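Local coordinates for protein myosin IE heavy chain (Dictyostelium discoideum, PDB 1LKX) that is the motor domain of a single-headed myosin of the first class, binding actin and hydrolysing ATP in an actin-activated manner, and may help move membranes relative to actin, at residues A[134-139]-A[370-375]; A[163-168]-A[176-181]. All blocks are in the same frame, centred on the assembly; numbering follows the deposited sequence.

Interaction 1: A[134-139]-A[370-375]; sequences KMLLDS and TIINCT. Unlike the reference sequence in segment 134-139: Leu137 (reference Phe), Asp138 (reference Gln). Unlike the reference sequence in segment 370-375: Ile371 (reference Leu), Ile372 (reference Ser), Asn373 (reference Ile), Cys374 (reference Val), Thr375 (reference His).
Ile372, the last helical residue of 342-372, makes the largest share of the contact with helix 127-147, and its branches divide the work. From CB, directed at the opposing helix, CG1 runs anti to the carbonyl carbon (chi1 -64°) and CG2 anti to the backbone N. CG2 is the first branch to land: it touches CD2 of Leu136 at 3.4 Å, the two side chains crossing obliquely. CG1 acts as a spacer, because chi2 of -179° stretches the chain so that CD1 reaches the backbone of the helix. That terminal methyl lies 4.1 Å from Met135 O and 4.2 Å from Ser139 CB, one turn further on. The tip therefore rests on the helix surface, while the shorter branch meets a leucine at its flank. One residue earlier, Ile371 adds a smaller touch: its CG2 meets Met135 SD at 3.6 Å, the two chains crossing at roughly a right angle, whereas its longer branch leads away.

No hydrogen bond passes between the segments; the polar side chains of 134-139 find partners within helix 127-147 or, for Asp138, also on helix 242-255. The hydroxyl of Ser139 donates to Leu136 O, 2.9 Å from OG and in the carbonyl plane, which fixes the rotation of a buried side chain. On another flank Lys134 NZ forms a salt bridge with Asp138 OD1 at 2.8 Å through the syn lone pair, and Asp138 OD2 also bonds Thr255 OG1. Helix 127-147 further touches two strands, through Leu136 on Met166 and Ser139 on Ile179. Beyond Ile372 the chain leaves helical geometry at Asn373, so the contact sits just where 342-372 ends: apolar helix-to-helix packing beside the central sheet of the myosin motor domain.

Interaction 2: A[163-168]-A[176-181]; sequences YMEMQF and GGKITN
Lys178 NZ is gripped by two polar partners: a salt bridge to Glu165 OE2 at 3.3 Å and a weak hydrogen bond to Thr180 OG1, 2.9 Å from NZ. Bends at chi2 and chi4 fold the lysine back so that it lies alongside Glu165, both pointing the same way, and NZ comes obliquely to within 3.7 Å of Tyr163 CD2. Glu165 OE1 meets that ring at its edge, in plane. On the face that carries Met164 and Ile179 the packing is apolar, Met164 SD resting 3.7 Å from Ile179 CG1.

Six backbone hydrogen bonds join the strands, the one from Gly176 N to Gln167 O being weak. Gln167 extends beyond CG along the glycine backbone opposite, its CB 3.3 Å from Gly176 O and its CG 3.7 Å from Gly177 CA. An alanine here would remove CG and the amide beyond it, and would probably lose the packing against Gly177 and much of that against Gly176. The arrangement is an antiparallel beta hairpin at the margin of the central mixed sheet of the myosin motor, the transducer, entered after the switch-1 loop with its magnesium ligand Ser158.

From the N terminus, the chain runs through the P-loop, then helix 127-147, then the switch-1 loop, and enters strand 161-168. Interaction 2 closes first, a short hairpin with 174-182 that needs only a few residues to turn. Interaction 1 closes much later, when the end of helix 342-372 returns to helix 127-147 across some 230 residues, so the hairpin is nested inside the larger loop and nothing crosses. The two contacts touch: Ile372 O lies 3.2 Å from Gly177 N, a probable hydrogen bond from sheet edge to helix end. Together they tie two helices to the last two strands at one edge of the central sheet. Strand 381-386, which soon follows, flanks 161-168 on its other side.

Interaction 1: A[134-139]-A[370-375]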
ATOM      1  N   LYS A 134      12.790  -4.712 -17.665  1.00 47.61           N
ATOM      2  CA  LYS A 134      11.594  -4.417 -18.447  1.00 46.74           C
ATOM      3  C   LYS A 134      10.388  -5.121 -17.844  1.00 46.12           C
ATOM      4  O   LYS A 134       9.290  -4.568 -17.817  1.00 45.46           O
ATOM      5  CB  LYS A 134      11.802  -4.854 -19.905  1.00 48.26           C
ATOM      6  CG  LYS A 134      10.548  -4.851 -20.797  1.00 49.94           C
ATOM      7  CD  LYS A 134       9.911  -3.477 -20.917  1.00 51.38           C
ATOM      8  CE  LYS A 134       8.688  -3.502 -21.833  1.00 51.49           C
ATOM      9  NZ  LYS A 134       7.896  -2.228 -21.751  1.00 53.24           N
ATOM     10  N   MET A 135      10.605  -6.336 -17.347  1.00 46.06           N
ATOM     11  CA  MET A 135       9.541  -7.126 -16.736  1.00 44.71           C
ATOM     12  C   MET A 135       9.100  -6.573 -15.402  1.00 43.11           C
ATOM     13  O   MET A 135       7.906  -6.422 -15.167  1.00 43.28           O
ATOM     14  CB  MET A 135       9.984  -8.564 -16.541  1.00 45.77           C
ATOM     15  CG  MET A 135      10.102  -9.341 -17.821  1.00 47.54           C
ATOM     16  SD  MET A 135      10.384 -11.056 -17.437  1.00 50.60           S
ATOM     17  CE  MET A 135      12.209 -11.147 -17.571  1.00 50.77           C
ATOM     18  N   LEU A 136      10.050  -6.285 -14.520  1.00 41.56           N
ATOM     19  CA  LEU A 136       9.682  -5.738 -13.222  1.00 41.61           C
ATOM     20  C   LEU A 136       8.847  -4.481 -13.436  1.00 42.02           C
ATOM     21  O   LEU A 136       7.831  -4.279 -12.784  1.00 42.71           O
ATOM     22  CB  LEU A 136      10.926  -5.395 -12.400  1.00 40.31           C
ATOM     23  CG  LEU A 136      11.832  -6.563 -12.013  1.00 39.35           C
ATOM     24  CD1 LEU A 136      13.117  -6.057 -11.377  1.00 37.99           C
ATOM     25  CD2 LEU A 136      11.080  -7.478 -11.072  1.00 37.52           C
ATOM     26  N   LEU A 137       9.268  -3.639 -14.369  1.00 42.53           N
ATOM     27  CA  LEU A 137       8.539  -2.410 -14.646  1.00 43.93           C
ATOM     28  C   LEU A 137       7.148  -2.626 -15.246  1.00 45.51           C
ATOM     29  O   LEU A 137       6.185  -1.998 -14.821  1.00 46.32           O
ATOM     30  CB  LEU A 137       9.363  -1.514 -15.567  1.00 43.17           C
ATOM     31  CG  LEU A 137      10.668  -1.008 -14.964  1.00 41.50           C
ATOM     32  CD1 LEU A 137      11.377  -0.141 -15.971  1.00 41.16           C
ATOM     33  CD2 LEU A 137      10.378  -0.226 -13.697  1.00 41.29           C
ATOM     34  N   ASP A 138       7.038  -3.503 -16.239  1.00 47.19           N
ATOM     35  CA  ASP A 138       5.745  -3.781 -16.855  1.00 48.05           C
ATOM     36  C   ASP A 138       4.751  -4.409 -15.874  1.00 47.46           C
ATOM     37  O   ASP A 138       3.544  -4.400 -16.114  1.00 47.55           O
ATOM     38  CB  ASP A 138       5.930  -4.696 -18.062  1.00 50.53           C
ATOM     39  CG  ASP A 138       6.335  -3.935 -19.308  1.00 52.54           C
ATOM     40  OD1 ASP A 138       6.946  -2.850 -19.165  1.00 54.23           O
ATOM     41  OD2 ASP A 138       6.048  -4.426 -20.427  1.00 52.79           O
ATOM     42  N   SER A 139       5.250  -4.950 -14.768  1.00 46.33           N
ATOM     43  CA  SER A 139       4.367  -5.551 -13.778  1.00 46.45           C
ATOM     44  C   SER A 139       3.467  -4.476 -13.140  1.00 47.06           C
ATOM     45  O   SER A 139       2.339  -4.763 -12.733  1.00 46.80           O
ATOM     46  CB  SER A 139       5.181  -6.241 -12.686  1.00 46.02           C
ATOM     47  OG  SER A 139       5.445  -5.344 -11.618  1.00 48.69           O
ATOM     48  N   THR A 370       5.709 -16.062 -10.987  1.00 44.70           N
ATOM     49  CA  THR A 370       6.251 -17.233 -11.652  1.00 45.30           C
ATOM     50  C   THR A 370       7.320 -16.843 -12.668  1.00 45.64           C
ATOM     51  O   THR A 370       8.381 -17.461 -12.722  1.00 46.95           O
ATOM     52  CB  THR A 370       5.140 -18.012 -12.365  1.00 44.97           C
ATOM     53  OG1 THR A 370       4.304 -18.624 -11.388  1.00 44.23           O
ATOM     54  CG2 THR A 370       5.714 -19.082 -13.259  1.00 44.81           C
ATOM     55  N   ILE A 371       7.035 -15.820 -13.468  1.00 44.39           N
ATOM     56  CA  ILE A 371       7.970 -15.368 -14.475  1.00 44.33           C
ATOM     57  C   ILE A 371       9.066 -14.477 -13.903  1.00 45.40           C
ATOM     58  O   ILE A 371      10.170 -14.422 -14.440  1.00 46.96           O
ATOM     59  CB  ILE A 371       7.251 -14.583 -15.590  1.00 44.45           C
ATOM     60  CG1 ILE A 371       6.451 -15.534 -16.476  1.00 46.49           C
ATOM     61  CG2 ILE A 371       8.254 -13.838 -16.446  1.00 43.83           C
ATOM     62  CD1 ILE A 371       5.067 -15.879 -15.955  1.00 47.63           C
ATOM     63  N   ILE A 372       8.777 -13.795 -12.804  1.00 45.91           N
ATOM     64  CA  ILE A 372       9.740 -12.872 -12.225  1.00 46.01           C
ATOM     65  C   ILE A 372      10.589 -13.349 -11.066  1.00 46.82           C
ATOM     66  O   ILE A 372      11.758 -12.995 -10.976  1.00 48.01           O
ATOM     67  CB  ILE A 372       9.036 -11.601 -11.786  1.00 46.35           C
ATOM     68  CG1 ILE A 372       8.455 -10.901 -13.005  1.00 47.90           C
ATOM     69  CG2 ILE A 372      10.005 -10.662 -11.116  1.00 48.29           C
ATOM     70  CD1 ILE A 372       7.742  -9.611 -12.662  1.00 49.73           C
ATOM     71  N   ASN A 373      10.016 -14.135 -10.172  1.00 47.48           N
ATOM     72  CA  ASN A 373      10.758 -14.600  -9.012  1.00 49.65           C
ATOM     73  C   ASN A 373      11.884 -15.571  -9.334  1.00 51.70           C
ATOM     74  O   ASN A 373      11.649 -16.626  -9.912  1.00 52.57           O
ATOM     75  CB  ASN A 373       9.810 -15.257  -8.028  1.00 49.13           C
ATOM     76  CG  ASN A 373      10.484 -15.607  -6.737  1.00 49.89           C
ATOM     77  OD1 ASN A 373       9.930 -16.325  -5.922  1.00 51.36           O
ATOM     78  ND2 ASN A 373      11.688 -15.094  -6.535  1.00 50.69           N
ATOM     79  N   CYS A 374      13.107 -15.218  -8.941  1.00 54.52           N
ATOM     80  CA  CYS A 374      14.275 -16.065  -9.187  1.00 56.66           C
ATOM     81  C   CYS A 374      14.522 -17.044  -8.049  1.00 58.34           C
ATOM     82  O   CYS A 374      14.863 -16.641  -6.944  1.00 58.93           O
ATOM     83  CB  CYS A 374      15.530 -15.212  -9.372  1.00 56.23           C
ATOM     84  SG  CYS A 374      17.046 -16.187  -9.522  1.00 57.05           S
ATOM     85  N   THR A 375      14.365 -18.332  -8.324  1.00 60.35           N
ATOM     86  CA  THR A 375      14.581 -19.352  -7.312  1.00 63.23           C
ATOM     87  C   THR A 375      15.998 -19.902  -7.390  1.00 64.30           C
ATOM     88  O   THR A 375      16.553 -20.363  -6.387  1.00 64.71           O
ATOM     89  CB  THR A 375      13.584 -20.507  -7.485  1.00 64.69           C
ATOM     90  OG1 THR A 375      12.255 -20.016  -7.283  1.00 66.03           O
ATOM     91  CG2 THR A 375      13.872 -21.622  -6.479  1.00 65.70           C
TER

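Interaction 2: A[163-168]-A[176-181]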
ATOM      1  N   TYR A 163       4.163  -5.065  -1.663  1.00 39.90           N
ATOM      2  CA  TYR A 163       5.537  -5.016  -1.208  1.00 41.67           C
ATOM      3  C   TYR A 163       6.308  -5.634  -2.361  1.00 42.32           C
ATOM      4  O   TYR A 163       6.159  -6.811  -2.647  1.00 42.92           O
ATOM      5  CB  TYR A 163       5.711  -5.841   0.059  1.00 42.34           C
ATOM      6  CG  TYR A 163       7.123  -5.838   0.590  1.00 44.67           C
ATOM      7  CD1 TYR A 163       7.691  -4.677   1.112  1.00 46.22           C
ATOM      8  CD2 TYR A 163       7.889  -7.005   0.600  1.00 45.02           C
ATOM      9  CE1 TYR A 163       8.985  -4.679   1.642  1.00 46.70           C
ATOM     10  CE2 TYR A 163       9.183  -7.018   1.122  1.00 45.32           C
ATOM     11  CZ  TYR A 163       9.724  -5.854   1.646  1.00 46.88           C
ATOM     12  OH  TYR A 163      10.990  -5.869   2.197  1.00 48.12           O
ATOM     13  N   MET A 164       7.107  -4.824  -3.037  1.00 43.36           N
ATOM     14  CA  MET A 164       7.881  -5.273  -4.181  1.00 44.30           C
ATOM     15  C   MET A 164       9.322  -5.497  -3.770  1.00 44.82           C
ATOM     16  O   MET A 164       9.976  -4.597  -3.263  1.00 44.50           O
ATOM     17  CB  MET A 164       7.826  -4.213  -5.286  1.00 45.66           C
ATOM     18  CG  MET A 164       7.491  -4.730  -6.677  1.00 48.18           C
ATOM     19  SD  MET A 164       8.618  -6.007  -7.326  1.00 50.23           S
ATOM     20  CE  MET A 164      10.228  -5.178  -7.081  1.00 49.75           C
ATOM     21  N   GLU A 165       9.823  -6.703  -3.994  1.00 46.18           N
ATOM     22  CA  GLU A 165      11.199  -7.003  -3.651  1.00 48.02           C
ATOM     23  C   GLU A 165      12.112  -7.127  -4.853  1.00 48.22           C
ATOM     24  O   GLU A 165      11.946  -8.020  -5.670  1.00 48.50           O
ATOM     25  CB  GLU A 165      11.280  -8.286  -2.841  1.00 49.38           C
ATOM     26  CG  GLU A 165      10.888  -8.101  -1.402  1.00 53.68           C
ATOM     27  CD  GLU A 165      11.102  -9.348  -0.581  1.00 56.40           C
ATOM     28  OE1 GLU A 165      10.980  -9.263   0.664  1.00 57.53           O
ATOM     29  OE2 GLU A 165      11.391 -10.415  -1.179  1.00 58.05           O
ATOM     30  N   MET A 166      13.078  -6.222  -4.951  1.00 48.84           N
ATOM     31  CA  MET A 166      14.056  -6.235  -6.030  1.00 49.90           C
ATOM     32  C   MET A 166      15.156  -7.222  -5.630  1.00 49.07           C
ATOM     33  O   MET A 166      15.771  -7.075  -4.569  1.00 49.35           O
ATOM     34  CB  MET A 166      14.675  -4.849  -6.199  1.00 53.76           C
ATOM     35  CG  MET A 166      13.690  -3.695  -6.367  1.00 58.36           C
ATOM     36  SD  MET A 166      13.078  -3.476  -8.043  1.00 63.18           S
ATOM     37  CE  MET A 166      14.695  -3.500  -9.000  1.00 61.68           C
ATOM     38  N   GLN A 167      15.413  -8.218  -6.474  1.00 47.00           N
ATOM     39  CA  GLN A 167      16.433  -9.215  -6.179  1.00 45.70           C
ATOM     40  C   GLN A 167      17.705  -8.979  -6.977  1.00 45.13           C
ATOM     41  O   GLN A 167      17.665  -8.850  -8.199  1.00 44.84           O
ATOM     42  CB  GLN A 167      15.899 -10.606  -6.488  1.00 45.82           C
ATOM     43  CG  GLN A 167      14.602 -10.916  -5.788  1.00 46.93           C
ATOM     44  CD  GLN A 167      13.924 -12.155  -6.344  1.00 48.00           C
ATOM     45  OE1 GLN A 167      12.817 -12.506  -5.938  1.00 49.27           O
ATOM     46  NE2 GLN A 167      14.585 -12.822  -7.280  1.00 47.98           N
ATOM     47  N   PHE A 168      18.836  -8.931  -6.282  1.00 44.66           N
ATOM     48  CA  PHE A 168      20.128  -8.721  -6.927  1.00 44.76           C
ATOM     49  C   PHE A 168      21.083  -9.807  -6.492  1.00 45.51           C
ATOM     50  O   PHE A 168      20.823 -10.509  -5.512  1.00 47.48           O
ATOM     51  CB  PHE A 168      20.751  -7.387  -6.500  1.00 43.71           C
ATOM     52  CG  PHE A 168      19.875  -6.203  -6.732  1.00 42.21           C
ATOM     53  CD1 PHE A 168      18.792  -5.952  -5.899  1.00 40.54           C
ATOM     54  CD2 PHE A 168      20.126  -5.340  -7.791  1.00 40.63           C
ATOM     55  CE1 PHE A 168      17.970  -4.854  -6.120  1.00 40.15           C
ATOM     56  CE2 PHE A 168      19.306  -4.241  -8.015  1.00 40.42           C
ATOM     57  CZ  PHE A 168      18.225  -3.996  -7.179  1.00 39.40           C
ATOM     58  N   GLY A 176      16.026 -10.625 -10.487  1.00 40.83           N
ATOM     59  CA  GLY A 176      14.607 -10.934 -10.443  1.00 39.61           C
ATOM     60  C   GLY A 176      13.852 -10.101  -9.428  1.00 39.50           C
ATOM     61  O   GLY A 176      14.328  -9.061  -8.977  1.00 39.33           O
ATOM     62  N   GLY A 177      12.663 -10.558  -9.070  1.00 39.39           N
ATOM     63  CA  GLY A 177      11.882  -9.838  -8.085  1.00 40.08           C
ATOM     64  C   GLY A 177      10.630 -10.591  -7.699  1.00 40.57           C
ATOM     65  O   GLY A 177      10.117 -11.362  -8.493  1.00 41.00           O
ATOM     66  N   LYS A 178      10.146 -10.402  -6.479  1.00 40.55           N
ATOM     67  CA  LYS A 178       8.921 -11.069  -6.080  1.00 41.67           C
ATOM     68  C   LYS A 178       7.982 -10.054  -5.440  1.00 41.22           C
ATOM     69  O   LYS A 178       8.387  -9.203  -4.647  1.00 40.48           O
ATOM     70  CB  LYS A 178       9.203 -12.259  -5.139  1.00 43.34           C
ATOM     71  CG  LYS A 178       9.413 -11.915  -3.685  1.00 47.14           C
ATOM     72  CD  LYS A 178       8.127 -12.106  -2.886  1.00 48.85           C
ATOM     73  CE  LYS A 178       8.183 -11.381  -1.518  1.00 49.53           C
ATOM     74  NZ  LYS A 178       8.155  -9.894  -1.626  1.00 43.53           N
ATOM     75  N   ILE A 179       6.720 -10.153  -5.826  1.00 41.31           N
ATOM     76  CA  ILE A 179       5.667  -9.277  -5.355  1.00 39.94           C
ATOM     77  C   ILE A 179       4.829  -9.922  -4.258  1.00 40.82           C
ATOM     78  O   ILE A 179       4.541 -11.119  -4.304  1.00 40.70           O
ATOM     79  CB  ILE A 179       4.758  -8.909  -6.533  1.00 38.41           C
ATOM     80  CG1 ILE A 179       5.498  -7.916  -7.425  1.00 39.47           C
ATOM     81  CG2 ILE A 179       3.426  -8.390  -6.050  1.00 37.10           C
ATOM     82  CD1 ILE A 179       4.811  -7.626  -8.743  1.00 40.39           C
ATOM     83  N   THR A 180       4.460  -9.119  -3.264  1.00 40.80           N
ATOM     84  CA  THR A 180       3.623  -9.575  -2.161  1.00 40.54           C
ATOM     85  C   THR A 180       2.446  -8.610  -2.102  1.00 40.79           C
ATOM     86  O   THR A 180       2.635  -7.402  -1.941  1.00 41.49           O
ATOM     87  CB  THR A 180       4.378  -9.546  -0.815  1.00 40.00           C
ATOM     88  OG1 THR A 180       5.437 -10.505  -0.847  1.00 40.82           O
ATOM     89  CG2 THR A 180       3.452  -9.877   0.331  1.00 37.45           C
ATOM     90  N   ASN A 181       1.235  -9.132  -2.253  1.00 40.28           N
ATOM     91  CA  ASN A 181       0.061  -8.283  -2.218  1.00 39.59           C
ATOM     92  C   ASN A 181      -0.734  -8.475  -0.948  1.00 38.66           C
ATOM     93  O   ASN A 181      -0.755  -9.559  -0.373  1.00 38.80           O
ATOM     94  CB  ASN A 181      -0.828  -8.556  -3.426  1.00 40.70           C
ATOM     95  CG  ASN A 181      -1.377  -9.960  -3.440  1.00 40.58           C
ATOM     96  OD1 ASN A 181      -0.637 -10.925  -3.612  1.00 40.48           O
ATOM     97  ND2 ASN A 181      -2.684 -10.082  -3.256  1.00 40.45           N
TER